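Local coordinates for probable phenazine-specific methyltransferase (Pseudomonas aeruginosa, PDB 2IP2) that transfers a methyl group from S-adenosyl-L-methionine to phenazine-1-carboxylate, giving 5-methylphenazine-1-carboxylate on the way to pyocyanin, at the interface of chains A and B. Residues are numbered along the deposited sequence; one frame, centred on the assembly and turned at random. Chains: chain A/B, Probable phenazine-specific methyltransferase.

The interface of chains A and B. Residues chain A 8, 11-12, 15; chain B 70, 83-84, 87.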
ATOM      1  N   ALA A   8     -13.108 -10.126  -7.626  1.00 30.35           N
ATOM      2  CA  ALA A   8     -12.956  -9.773  -6.223  1.00 30.75           C
ATOM      3  C   ALA A   8     -11.558 -10.136  -5.700  1.00 29.19           C
ATOM      4  O   ALA A   8     -10.971  -9.364  -4.921  1.00 28.01           O
ATOM      5  CB  ALA A   8     -14.011 -10.449  -5.377  1.00 30.52           C
ATOM      6  N   ASN A  11      -8.965  -7.714  -6.887  1.00 28.04           N
ATOM      7  CA  ASN A  11      -9.080  -6.455  -6.156  1.00 27.92           C
ATOM      8  C   ASN A  11      -8.469  -6.588  -4.763  1.00 26.66           C
ATOM      9  O   ASN A  11      -7.703  -5.718  -4.308  1.00 26.14           O
ATOM     10  CB  ASN A  11     -10.549  -6.015  -6.076  1.00 28.33           C
ATOM     11  CG  ASN A  11     -10.712  -4.705  -5.306  1.00 33.55           C
ATOM     12  OD1 ASN A  11     -10.156  -3.679  -5.685  1.00 32.64           O
ATOM     13  ND2 ASN A  11     -11.423  -4.763  -4.194  1.00 35.48           N
ATOM     14  N   LEU A  12      -8.778  -7.683  -4.085  1.00 25.48           N
ATOM     15  CA  LEU A  12      -8.274  -7.831  -2.731  1.00 24.81           C
ATOM     16  C   LEU A  12      -6.766  -7.887  -2.778  1.00 23.95           C
ATOM     17  O   LEU A  12      -6.098  -7.268  -1.972  1.00 22.31           O
ATOM     18  CB  LEU A  12      -8.752  -9.139  -2.150  1.00 24.64           C
ATOM     19  CG  LEU A  12      -8.897  -9.344  -0.660  1.00 26.43           C
ATOM     20  CD1 LEU A  12      -8.533 -10.701  -0.217  1.00 27.48           C
ATOM     21  CD2 LEU A  12      -8.440  -8.249   0.252  1.00 23.87           C
ATOM     22  N   VAL A  15      -5.120  -4.616  -2.990  1.00 21.45           N
ATOM     23  CA  VAL A  15      -5.096  -3.798  -1.773  1.00 21.31           C
ATOM     24  C   VAL A  15      -4.070  -4.347  -0.805  1.00 21.60           C
ATOM     25  O   VAL A  15      -3.300  -3.589  -0.207  1.00 20.92           O
ATOM     26  CB  VAL A  15      -6.478  -3.775  -1.077  1.00 23.10           C
ATOM     27  CG1 VAL A  15      -6.372  -2.950   0.228  1.00 22.21           C
ATOM     28  CG2 VAL A  15      -7.460  -3.056  -1.967  1.00 25.06           C
TER
ATOM     29  N   ILE B  70     -14.894  -2.396   0.143  1.00 29.96           N
ATOM     30  CA  ILE B  70     -14.506  -3.614   0.751  1.00 31.36           C
ATOM     31  C   ILE B  70     -15.698  -4.155   1.503  1.00 32.28           C
ATOM     32  O   ILE B  70     -16.026  -5.309   1.358  1.00 35.34           O
ATOM     33  CB  ILE B  70     -13.193  -3.471   1.556  1.00 31.68           C
ATOM     34  CG1 ILE B  70     -12.054  -3.454   0.516  1.00 32.47           C
ATOM     35  CG2 ILE B  70     -13.043  -4.637   2.509  1.00 30.20           C
ATOM     36  CD1 ILE B  70     -10.850  -2.697   0.904  1.00 37.09           C
ATOM     37  N   PRO B  83     -18.348  -8.585  -2.534  1.00 29.84           N
ATOM     38  CA  PRO B  83     -17.536  -9.726  -3.025  1.00 30.63           C
ATOM     39  C   PRO B  83     -16.059  -9.789  -2.447  1.00 28.90           C
ATOM     40  O   PRO B  83     -15.549 -10.857  -2.089  1.00 29.43           O
ATOM     41  CB  PRO B  83     -17.540  -9.502  -4.558  1.00 30.05           C
ATOM     42  CG  PRO B  83     -18.927  -8.852  -4.806  1.00 31.40           C
ATOM     43  CD  PRO B  83     -19.100  -7.912  -3.634  1.00 30.77           C
ATOM     44  N   THR B  84     -15.445  -8.646  -2.327  1.00 28.95           N
ATOM     45  CA  THR B  84     -14.103  -8.545  -1.769  1.00 29.11           C
ATOM     46  C   THR B  84     -14.041  -8.936  -0.282  1.00 28.30           C
ATOM     47  O   THR B  84     -13.213  -9.733   0.112  1.00 27.94           O
ATOM     48  CB  THR B  84     -13.526  -7.140  -1.955  1.00 29.64           C
ATOM     49  OG1 THR B  84     -13.455  -6.868  -3.365  1.00 31.32           O
ATOM     50  CG2 THR B  84     -12.042  -7.114  -1.390  1.00 30.27           C
ATOM     51  N   LEU B  87     -14.175 -12.585   0.916  1.00 28.03           N
ATOM     52  CA  LEU B  87     -12.896 -13.299   0.882  1.00 27.36           C
ATOM     53  C   LEU B  87     -12.132 -13.261   2.224  1.00 27.24           C
ATOM     54  O   LEU B  87     -11.249 -14.056   2.417  1.00 29.35           O
ATOM     55  CB  LEU B  87     -12.036 -12.727  -0.286  1.00 27.43           C
ATOM     56  CG  LEU B  87     -12.688 -12.916  -1.675  1.00 29.75           C
ATOM     57  CD1 LEU B  87     -11.830 -12.225  -2.693  1.00 34.69           C
ATOM     58  CD2 LEU B  87     -12.807 -14.371  -2.054  1.00 33.18           C
TER
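A:Ala8 lays its methyl group against the backbone of B:Pro83, CB to the carbonyl carbon C at 3.6 Å, and touches the proline ring at its CB as well. A small residue suits this place: it lets helix 6-30 of chain A come close to the short helix 83-86 of chain B, which the rigid B:Pro83 begins. Next to the proline, B:Leu87 lays its CD1 against the backbone carbonyl of A:Ala8, 3.7 Å from its C, so the tight end of the contact is packed against main chain as much as side chain.

B:Thr84 serves two kinds of neighbour. Its hydroxyl OG1 accepts a hydrogen bond from the amide ND2 of A:Asn11 at 3.0 Å; the donor angle is 156°, and the oxygen lies near the amide plane. Asparagine suits the place by offering an N-H from a flat amide, whose arm stands roughly perpendicular to the threonine side chain. With CG2 anti to the backbone N (chi1 -61° for OG1), the threonine methyl points to A:Leu12, 3.9 Å from its CG. The leucine runs antiparallel alongside B:Leu87, CD1 to CB at 4.0 Å; flexible, branched chains like these can fill an apolar strip.

Packing is looser toward A:Val15: its CG2 and CD1 of B:Ile70 come no nearer than 4.5 Å, a loose approach of two methyl groups for which apolar residues suffice, no directional bond being needed. The patch belongs to the two-fold dimer interface: the N-terminal helix of one subunit lies against helix 83-86 and the segment around B:Ile70 in its partner's dimerisation domain.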